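Local coordinates for Dps family protein (Staphylococcus aureus subsp. aureus, PDB 2D5K) that belongs to the ferritin-like Dps family, probably taking up and storing iron inside a twelve-subunit shell, and is linked to nucleoid compaction, at residues B[5-16]-B[60-71]; B[107-117]-B[126-136]. All coordinates share one frame; numbering follows the deposited sequence.

Contact 1: residues B[5-16]-B[60-71]; sequences QQDVVKELNQQV and AERILAVGGNPV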
# COMPACT_ATOMS: atom_id res chain seq x y z
N GLN B 5 -28.71 -4.27 -33.24
CA GLN B 5 -28.30 -3.64 -31.98
C GLN B 5 -29.41 -3.68 -30.94
O GLN B 5 -29.16 -3.94 -29.76
CB GLN B 5 -27.88 -2.19 -32.22
CG GLN B 5 -27.27 -1.54 -31.00
CD GLN B 5 -25.95 -2.18 -30.60
OE1 GLN B 5 -24.91 -1.91 -31.19
NE2 GLN B 5 -26.00 -3.07 -29.61
N GLN B 6 -30.64 -3.42 -31.38
CA GLN B 6 -31.79 -3.42 -30.49
C GLN B 6 -31.95 -4.77 -29.79
O GLN B 6 -32.28 -4.83 -28.61
CB GLN B 6 -33.07 -3.10 -31.28
CG GLN B 6 -33.09 -1.69 -31.88
CD GLN B 6 -31.96 -1.43 -32.87
OE1 GLN B 6 -31.84 -2.12 -33.88
NE2 GLN B 6 -31.13 -0.44 -32.57
N ASP B 7 -31.71 -5.85 -30.53
CA ASP B 7 -31.81 -7.19 -29.97
C ASP B 7 -30.77 -7.37 -28.87
O ASP B 7 -31.03 -8.03 -27.86
CB ASP B 7 -31.58 -8.26 -31.05
CG ASP B 7 -32.67 -8.27 -32.10
OD1 ASP B 7 -33.86 -8.12 -31.74
OD2 ASP B 7 -32.34 -8.44 -33.30
N VAL B 8 -29.59 -6.80 -29.08
CA VAL B 8 -28.52 -6.91 -28.09
C VAL B 8 -28.87 -6.11 -26.84
O VAL B 8 -28.63 -6.57 -25.72
CB VAL B 8 -27.18 -6.40 -28.67
CG1 VAL B 8 -26.07 -6.60 -27.65
CG2 VAL B 8 -26.86 -7.17 -29.95
N VAL B 9 -29.44 -4.93 -27.01
CA VAL B 9 -29.83 -4.11 -25.87
C VAL B 9 -30.82 -4.88 -25.00
O VAL B 9 -30.77 -4.82 -23.77
CB VAL B 9 -30.46 -2.78 -26.31
CG1 VAL B 9 -31.07 -2.05 -25.11
CG2 VAL B 9 -29.41 -1.90 -26.97
N LYS B 10 -31.71 -5.62 -25.65
CA LYS B 10 -32.70 -6.42 -24.95
C LYS B 10 -31.99 -7.47 -24.09
O LYS B 10 -32.38 -7.72 -22.95
CB LYS B 10 -33.61 -7.11 -25.98
CG LYS B 10 -34.80 -7.86 -25.41
CD LYS B 10 -34.40 -9.19 -24.79
CE LYS B 10 -35.62 -10.05 -24.53
NZ LYS B 10 -36.38 -10.29 -25.79
N GLU B 11 -30.94 -8.08 -24.65
CA GLU B 11 -30.17 -9.08 -23.92
C GLU B 11 -29.40 -8.44 -22.76
O GLU B 11 -29.28 -9.03 -21.69
CB GLU B 11 -29.18 -9.78 -24.85
CG GLU B 11 -29.82 -10.67 -25.91
CD GLU B 11 -30.75 -11.71 -25.31
OE1 GLU B 11 -30.39 -12.31 -24.28
OE2 GLU B 11 -31.85 -11.92 -25.88
N LEU B 12 -28.88 -7.24 -22.99
CA LEU B 12 -28.14 -6.53 -21.96
C LEU B 12 -29.06 -6.16 -20.80
O LEU B 12 -28.70 -6.36 -19.63
CB LEU B 12 -27.48 -5.27 -22.54
CG LEU B 12 -26.26 -5.51 -23.45
CD1 LEU B 12 -25.96 -4.25 -24.27
CD2 LEU B 12 -25.06 -5.89 -22.59
N ASN B 13 -30.24 -5.63 -21.11
CA ASN B 13 -31.18 -5.26 -20.06
C ASN B 13 -31.69 -6.47 -19.29
O ASN B 13 -31.97 -6.38 -18.10
CB ASN B 13 -32.36 -4.47 -20.63
CG ASN B 13 -32.12 -2.97 -20.61
OD1 ASN B 13 -31.50 -2.45 -19.68
ND2 ASN B 13 -32.61 -2.27 -21.63
N GLN B 14 -31.81 -7.61 -19.97
CA GLN B 14 -32.26 -8.83 -19.32
C GLN B 14 -31.30 -9.14 -18.17
O GLN B 14 -31.73 -9.53 -17.09
CB GLN B 14 -32.29 -9.99 -20.31
CG GLN B 14 -32.56 -11.36 -19.67
CD GLN B 14 -33.97 -11.48 -19.10
OE1 GLN B 14 -34.96 -11.39 -19.83
NE2 GLN B 14 -34.06 -11.69 -17.79
N GLN B 15 -30.00 -8.95 -18.41
CA GLN B 15 -29.01 -9.21 -17.37
C GLN B 15 -28.99 -8.11 -16.32
O GLN B 15 -28.77 -8.38 -15.15
CB GLN B 15 -27.61 -9.39 -17.98
CG GLN B 15 -27.47 -10.60 -18.89
CD GLN B 15 -28.03 -11.87 -18.26
OE1 GLN B 15 -27.77 -12.16 -17.09
NE2 GLN B 15 -28.78 -12.64 -19.04
N VAL B 16 -29.21 -6.86 -16.73
CA VAL B 16 -29.23 -5.78 -15.75
C VAL B 16 -30.35 -6.10 -14.76
O VAL B 16 -30.19 -5.94 -13.54
CB VAL B 16 -29.51 -4.40 -16.40
CG1 VAL B 16 -29.64 -3.33 -15.31
CG2 VAL B 16 -28.38 -4.03 -17.34
N ALA B 60 -25.04 -1.81 -17.95
CA ALA B 60 -25.87 -0.62 -18.10
C ALA B 60 -25.14 0.46 -18.88
O ALA B 60 -25.73 1.12 -19.74
CB ALA B 60 -26.28 -0.08 -16.73
N GLU B 61 -23.85 0.65 -18.60
CA GLU B 61 -23.09 1.67 -19.31
C GLU B 61 -22.73 1.26 -20.73
O GLU B 61 -22.36 2.10 -21.55
CB GLU B 61 -21.83 2.05 -18.52
CG GLU B 61 -22.15 2.53 -17.11
CD GLU B 61 -21.08 3.41 -16.52
OE1 GLU B 61 -19.88 3.19 -16.81
OE2 GLU B 61 -21.43 4.32 -15.74
N ARG B 62 -22.84 -0.03 -21.03
CA ARG B 62 -22.58 -0.48 -22.39
C ARG B 62 -23.83 -0.12 -23.19
O ARG B 62 -23.74 0.34 -24.33
CB ARG B 62 -22.35 -2.00 -22.44
CG ARG B 62 -22.30 -2.56 -23.87
CD ARG B 62 -21.26 -1.84 -24.73
NE ARG B 62 -21.32 -2.26 -26.14
CZ ARG B 62 -20.69 -1.64 -27.13
NH1 ARG B 62 -19.94 -0.57 -26.87
NH2 ARG B 62 -20.81 -2.08 -28.37
N ILE B 63 -24.99 -0.34 -22.58
CA ILE B 63 -26.25 -0.01 -23.23
C ILE B 63 -26.23 1.47 -23.58
O ILE B 63 -26.71 1.88 -24.65
CB ILE B 63 -27.46 -0.29 -22.29
CG1 ILE B 63 -27.65 -1.80 -22.12
CG2 ILE B 63 -28.72 0.32 -22.86
CD1 ILE B 63 -28.77 -2.19 -21.18
N LEU B 64 -25.65 2.28 -22.70
CA LEU B 64 -25.55 3.71 -22.93
C LEU B 64 -24.58 3.97 -24.09
O LEU B 64 -24.83 4.82 -24.94
CB LEU B 64 -25.04 4.42 -21.67
CG LEU B 64 -25.96 4.34 -20.45
CD1 LEU B 64 -25.21 4.77 -19.20
CD2 LEU B 64 -27.19 5.22 -20.67
N ALA B 65 -23.50 3.20 -24.12
CA ALA B 65 -22.49 3.34 -25.17
C ALA B 65 -23.02 3.00 -26.56
O ALA B 65 -22.43 3.40 -27.57
CB ALA B 65 -21.28 2.47 -24.84
N VAL B 66 -24.13 2.26 -26.63
CA VAL B 66 -24.72 1.92 -27.93
C VAL B 66 -26.00 2.71 -28.17
O VAL B 66 -26.78 2.40 -29.08
CB VAL B 66 -25.02 0.40 -28.05
CG1 VAL B 66 -23.74 -0.40 -27.92
CG2 VAL B 66 -26.04 -0.04 -27.00
N GLY B 67 -26.20 3.74 -27.35
CA GLY B 67 -27.37 4.60 -27.50
C GLY B 67 -28.69 4.10 -26.95
O GLY B 67 -29.74 4.64 -27.30
N GLY B 68 -28.65 3.08 -26.10
CA GLY B 68 -29.88 2.55 -25.54
C GLY B 68 -30.20 3.09 -24.16
O GLY B 68 -29.47 3.93 -23.62
N ASN B 69 -31.30 2.60 -23.58
CA ASN B 69 -31.76 3.01 -22.25
C ASN B 69 -31.67 1.87 -21.24
O ASN B 69 -32.45 0.92 -21.30
CB ASN B 69 -33.21 3.48 -22.32
CG ASN B 69 -33.38 4.74 -23.15
OD1 ASN B 69 -34.39 4.92 -23.82
ND2 ASN B 69 -32.39 5.62 -23.10
N PRO B 70 -30.73 1.96 -20.28
CA PRO B 70 -30.59 0.90 -19.27
C PRO B 70 -31.81 0.93 -18.35
O PRO B 70 -32.26 2.01 -17.97
CB PRO B 70 -29.32 1.30 -18.51
CG PRO B 70 -28.63 2.28 -19.41
CD PRO B 70 -29.74 3.03 -20.06
N VAL B 71 -32.34 -0.24 -18.00
CA VAL B 71 -33.49 -0.28 -17.10
C VAL B 71 -33.08 0.40 -15.81
O VAL B 71 -32.18 -0.08 -15.11
CB VAL B 71 -33.94 -1.74 -16.81
CG1 VAL B 71 -34.66 -2.31 -18.01
CG2 VAL B 71 -32.74 -2.60 -16.46

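Contact 2: residues B[107-117]-B[126-136]; sequences SKQLENAIEIA and EDMFIGMQTSV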
# COMPACT_ATOMS: atom_id res chain seq x y z
N SER B 107 -26.51 -18.70 -17.10
CA SER B 107 -25.48 -19.15 -18.04
C SER B 107 -26.12 -19.56 -19.37
O SER B 107 -25.56 -19.30 -20.43
CB SER B 107 -24.69 -20.32 -17.46
OG SER B 107 -23.65 -20.70 -18.35
N LYS B 108 -27.28 -20.19 -19.31
CA LYS B 108 -27.98 -20.61 -20.52
C LYS B 108 -28.44 -19.38 -21.30
O LYS B 108 -28.34 -19.34 -22.53
CB LYS B 108 -29.18 -21.49 -20.17
CG LYS B 108 -29.95 -21.98 -21.38
CD LYS B 108 -31.06 -22.96 -20.99
CE LYS B 108 -31.84 -23.42 -22.21
NZ LYS B 108 -32.95 -24.35 -21.84
N GLN B 109 -28.94 -18.37 -20.59
CA GLN B 109 -29.38 -17.14 -21.24
C GLN B 109 -28.19 -16.46 -21.90
O GLN B 109 -28.29 -15.92 -23.00
CB GLN B 109 -29.97 -16.14 -20.24
CG GLN B 109 -31.37 -16.41 -19.76
CD GLN B 109 -31.97 -15.18 -19.11
OE1 GLN B 109 -31.30 -14.48 -18.35
NE2 GLN B 109 -33.24 -14.90 -19.41
N LEU B 110 -27.06 -16.48 -21.20
CA LEU B 110 -25.86 -15.84 -21.72
C LEU B 110 -25.34 -16.52 -22.99
O LEU B 110 -24.79 -15.86 -23.87
CB LEU B 110 -24.76 -15.81 -20.65
CG LEU B 110 -25.02 -14.84 -19.49
CD1 LEU B 110 -23.99 -15.05 -18.40
CD2 LEU B 110 -24.97 -13.40 -20.00
N GLU B 111 -25.51 -17.84 -23.08
CA GLU B 111 -25.05 -18.56 -24.27
C GLU B 111 -25.79 -17.99 -25.48
O GLU B 111 -25.19 -17.72 -26.52
CB GLU B 111 -25.34 -20.06 -24.12
CG GLU B 111 -24.85 -20.94 -25.28
CD GLU B 111 -23.33 -21.06 -25.37
OE1 GLU B 111 -22.62 -20.54 -24.48
OE2 GLU B 111 -22.85 -21.69 -26.34
N ASN B 112 -27.09 -17.77 -25.32
CA ASN B 112 -27.92 -17.22 -26.39
C ASN B 112 -27.56 -15.75 -26.64
O ASN B 112 -27.48 -15.31 -27.78
CB ASN B 112 -29.40 -17.35 -26.03
CG ASN B 112 -30.32 -16.83 -27.12
OD1 ASN B 112 -30.23 -17.26 -28.27
ND2 ASN B 112 -31.20 -15.91 -26.76
N ALA B 113 -27.35 -15.00 -25.56
CA ALA B 113 -27.00 -13.58 -25.67
C ALA B 113 -25.69 -13.38 -26.43
O ALA B 113 -25.55 -12.43 -27.20
CB ALA B 113 -26.89 -12.96 -24.28
N ILE B 114 -24.74 -14.28 -26.20
CA ILE B 114 -23.44 -14.22 -26.86
C ILE B 114 -23.62 -14.40 -28.36
O ILE B 114 -23.01 -13.69 -29.17
CB ILE B 114 -22.51 -15.33 -26.29
CG1 ILE B 114 -22.10 -14.95 -24.86
CG2 ILE B 114 -21.30 -15.53 -27.19
CD1 ILE B 114 -21.59 -16.12 -24.03
N GLU B 115 -24.46 -15.36 -28.74
CA GLU B 115 -24.72 -15.62 -30.15
C GLU B 115 -25.39 -14.42 -30.80
O GLU B 115 -25.02 -14.02 -31.91
CB GLU B 115 -25.62 -16.86 -30.28
CG GLU B 115 -26.13 -17.11 -31.68
CD GLU B 115 -26.89 -18.41 -31.80
OE1 GLU B 115 -27.77 -18.67 -30.94
OE2 GLU B 115 -26.61 -19.18 -32.75
N ILE B 116 -26.37 -13.84 -30.12
CA ILE B 116 -27.09 -12.68 -30.62
C ILE B 116 -26.16 -11.49 -30.84
O ILE B 116 -26.19 -10.85 -31.88
CB ILE B 116 -28.22 -12.24 -29.64
CG1 ILE B 116 -29.25 -13.37 -29.50
CG2 ILE B 116 -28.88 -10.96 -30.13
CD1 ILE B 116 -29.75 -13.91 -30.81
N ALA B 117 -25.32 -11.21 -29.84
CA ALA B 117 -24.38 -10.10 -29.93
C ALA B 117 -23.43 -10.28 -31.11
O ALA B 117 -23.21 -9.35 -31.89
CB ALA B 117 -23.60 -9.98 -28.63
N GLU B 126 -20.74 -8.76 -26.72
CA GLU B 126 -20.49 -10.19 -26.75
C GLU B 126 -19.40 -10.53 -25.74
O GLU B 126 -19.54 -11.47 -24.95
CB GLU B 126 -20.04 -10.62 -28.15
CG GLU B 126 -19.74 -12.11 -28.26
CD GLU B 126 -19.25 -12.52 -29.64
OE1 GLU B 126 -19.01 -11.62 -30.47
OE2 GLU B 126 -19.11 -13.73 -29.88
N ASP B 127 -18.33 -9.74 -25.75
CA ASP B 127 -17.21 -9.95 -24.83
C ASP B 127 -17.64 -9.80 -23.38
O ASP B 127 -17.18 -10.54 -22.51
CB ASP B 127 -16.09 -8.96 -25.16
CG ASP B 127 -14.85 -9.19 -24.32
OD1 ASP B 127 -14.31 -10.32 -24.34
OD2 ASP B 127 -14.40 -8.24 -23.64
N MET B 128 -18.52 -8.84 -23.11
CA MET B 128 -19.01 -8.63 -21.75
C MET B 128 -19.83 -9.83 -21.28
O MET B 128 -19.72 -10.24 -20.13
CB MET B 128 -19.84 -7.36 -21.68
CG MET B 128 -18.99 -6.10 -21.79
SD MET B 128 -19.97 -4.61 -21.64
CE MET B 128 -18.69 -3.35 -21.90
N PHE B 129 -20.64 -10.38 -22.17
CA PHE B 129 -21.44 -11.54 -21.82
C PHE B 129 -20.52 -12.72 -21.53
O PHE B 129 -20.78 -13.52 -20.63
CB PHE B 129 -22.41 -11.91 -22.95
CG PHE B 129 -23.55 -10.95 -23.11
CD1 PHE B 129 -24.27 -10.51 -22.01
CD2 PHE B 129 -23.93 -10.52 -24.38
CE1 PHE B 129 -25.37 -9.65 -22.16
CE2 PHE B 129 -25.02 -9.67 -24.54
CZ PHE B 129 -25.74 -9.24 -23.43
N ILE B 130 -19.45 -12.85 -22.31
CA ILE B 130 -18.49 -13.94 -22.13
C ILE B 130 -17.83 -13.83 -20.76
O ILE B 130 -17.71 -14.81 -20.04
CB ILE B 130 -17.37 -13.91 -23.20
CG1 ILE B 130 -17.97 -14.03 -24.60
CG2 ILE B 130 -16.37 -15.03 -22.93
CD1 ILE B 130 -18.69 -15.30 -24.84
N GLY B 131 -17.39 -12.62 -20.42
CA GLY B 131 -16.76 -12.41 -19.13
C GLY B 131 -17.70 -12.79 -18.00
O GLY B 131 -17.29 -13.42 -17.02
N MET B 132 -18.97 -12.41 -18.12
CA MET B 132 -19.96 -12.73 -17.11
C MET B 132 -20.19 -14.24 -17.02
O MET B 132 -20.24 -14.82 -15.94
CB MET B 132 -21.29 -12.03 -17.42
CG MET B 132 -22.41 -12.38 -16.44
SD MET B 132 -23.98 -11.60 -16.85
CE MET B 132 -23.71 -9.96 -16.20
N GLN B 133 -20.34 -14.89 -18.17
CA GLN B 133 -20.57 -16.33 -18.19
C GLN B 133 -19.39 -17.07 -17.55
O GLN B 133 -19.57 -18.09 -16.89
CB GLN B 133 -20.78 -16.82 -19.62
CG GLN B 133 -21.23 -18.28 -19.72
CD GLN B 133 -21.44 -18.72 -21.15
OE1 GLN B 133 -20.61 -18.44 -22.02
NE2 GLN B 133 -22.54 -19.43 -21.41
N THR B 134 -18.18 -16.55 -17.75
CA THR B 134 -16.98 -17.15 -17.18
C THR B 134 -17.12 -17.23 -15.66
O THR B 134 -16.92 -18.29 -15.06
CB THR B 134 -15.72 -16.32 -17.51
OG1 THR B 134 -15.52 -16.27 -18.93
CG2 THR B 134 -14.49 -16.94 -16.84
N SER B 135 -17.45 -16.10 -15.04
CA SER B 135 -17.59 -16.05 -13.59
C SER B 135 -18.80 -16.84 -13.10
O SER B 135 -18.73 -17.54 -12.08
CB SER B 135 -17.70 -14.60 -13.12
OG SER B 135 -17.89 -14.55 -11.72
N VAL B 136 -19.91 -16.72 -13.81
CA VAL B 136 -21.13 -17.45 -13.44
C VAL B 136 -20.86 -18.96 -13.40
O VAL B 136 -21.22 -19.64 -12.43
CB VAL B 136 -22.28 -17.14 -14.43
CG1 VAL B 136 -23.42 -18.14 -14.26
CG2 VAL B 136 -22.78 -15.72 -14.19
O HOH W 1 -19.85 -20.19 -23.78

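Contact 1: residues B[5-16]-B[60-71]
The carboxamide of Asn13 meets the chain at 69-71 with both polar ends, and the amide of Gln5 lies against Val66. Val66 CG1 in turn lies over a face of the Arg62 guanidinium, nearer the border of the group than its centre, while that group forms salt bridges with Asp122 and with Asp137 of a neighbouring subunit. Asn69 O sits almost in the amide plane of Asn13 and accepts from ND2 at 3.2 Å in a nearly straight bond (167°). On the acceptor side, Val71 N reaches Asn13 OD1 at 2.9 Å, coming from above the carbonyl plane and not along a lone pair. The two bonds together hold the rotation of the amide and clip the loop after helix 38-65 to helix 5-32, two members of the ferritin-like four-helix bundle. The short helical segments run antiparallel at 160°. At Gln5 the CD, OE1 and NE2 atoms are almost equally far from Val66, CD lying 3.7 Å from Val66 CB; the polar end itself turns to Asp122 through NE2. Ile63 is a knob among Val9, Leu12, Asn13 and Val16, with CD1 against the Asn13 amide. Its CG1 points opposite to the carbonyl carbon (chi1 -71°), which brings it to 3.5 Å from Leu12 CB, a tight pair. Helix 38-65 stops here in a Schellman motif, with Gly67 at positive phi and Gly68 N bonded to Ile63 O at 2.7 Å; the chain then turns back past Asn13 and starts the long connection that carries helix 74-80. Beyond the amide, Val16 and Val71 lie alongside each other, pointing opposite ways, and Val16 CG1 comes to 3.4 Å from Val71 CG2.

Contact 2: residues B[107-117]-B[126-136]
This is the interface between the last two helices of the four-helix bundle, 92-120 and 123-147, packed by knobs-into-holes. The local axes approach to 8.7 Å and run antiparallel, at 161°. Phe129 is one knob, set among Leu110, Ala113, Ile114 and Ala117. Ala113 CB stands over the centre of one ring face in a CH-pi contact, 3.8 Å from the Phe129 centroid and 11° off the normal, whereas the methyl of Ala117 lies at the ring edge near its plane. Leu110 CD2 comes in obliquely and touches Phe129 CD1 at 3.6 Å; its CD1 branch turns to the CG of Met132. In the reverse direction Ile114 fits among Glu126, Phe129, Ile130 and Gln133, its CG1 passing 3.6 Å from Phe129 CB. The third knob is polar. The aliphatic chain of Gln133 is extended, with CG opposite the backbone N (chi1 -172°), and this straight chain carries its amide across to Ser107 and Glu111. NE2 donates to Glu111 OE1 at 3.3 Å in a bond that lies in the amide plane and uses the anti lone pair of the carboxylate. Two weak bonds from the same NE2 run to Ser107 O and Ser107 OG; the serine hydroxyl has its main partner in Asp137. A water links the two longer side chains, 2.9 Å from Glu111 OE1 and 2.6 Å from Gln133 OE1. Next to this polar cluster, Glu111 packs on Gly121 of another neighbouring subunit, and Ile114 and Ile130 on Asp123 of that same subunit. Antiparallel helices interlocked by knobs-into-holes are characteristic of the ferritin-like four-helix bundle; here one knob is polar.

How the contacts relate
Contact 2 is the more buried of the two, with a centre about 11 Å from the chain centre, while contact 1 lies about 15 Å out, at one end of the bundle. Each holds a different antiparallel helix pair: 5-32 with 38-65, and 92-120 with 123-147. The pairs meet through Leu12 CD2, 3.5 Å from Phe129 CZ, and through a probable hydrogen bond from Gln15 NE2 to Gln109 OE1. Their polar chemistry differs accordingly. In contact 1 a side-chain amide grips loop backbone where a helix has ended; in contact 2 a glutamine well inside its helix bonds mainly to a glutamate side chain on the facing helix. Both also touch the same neighbouring subunit.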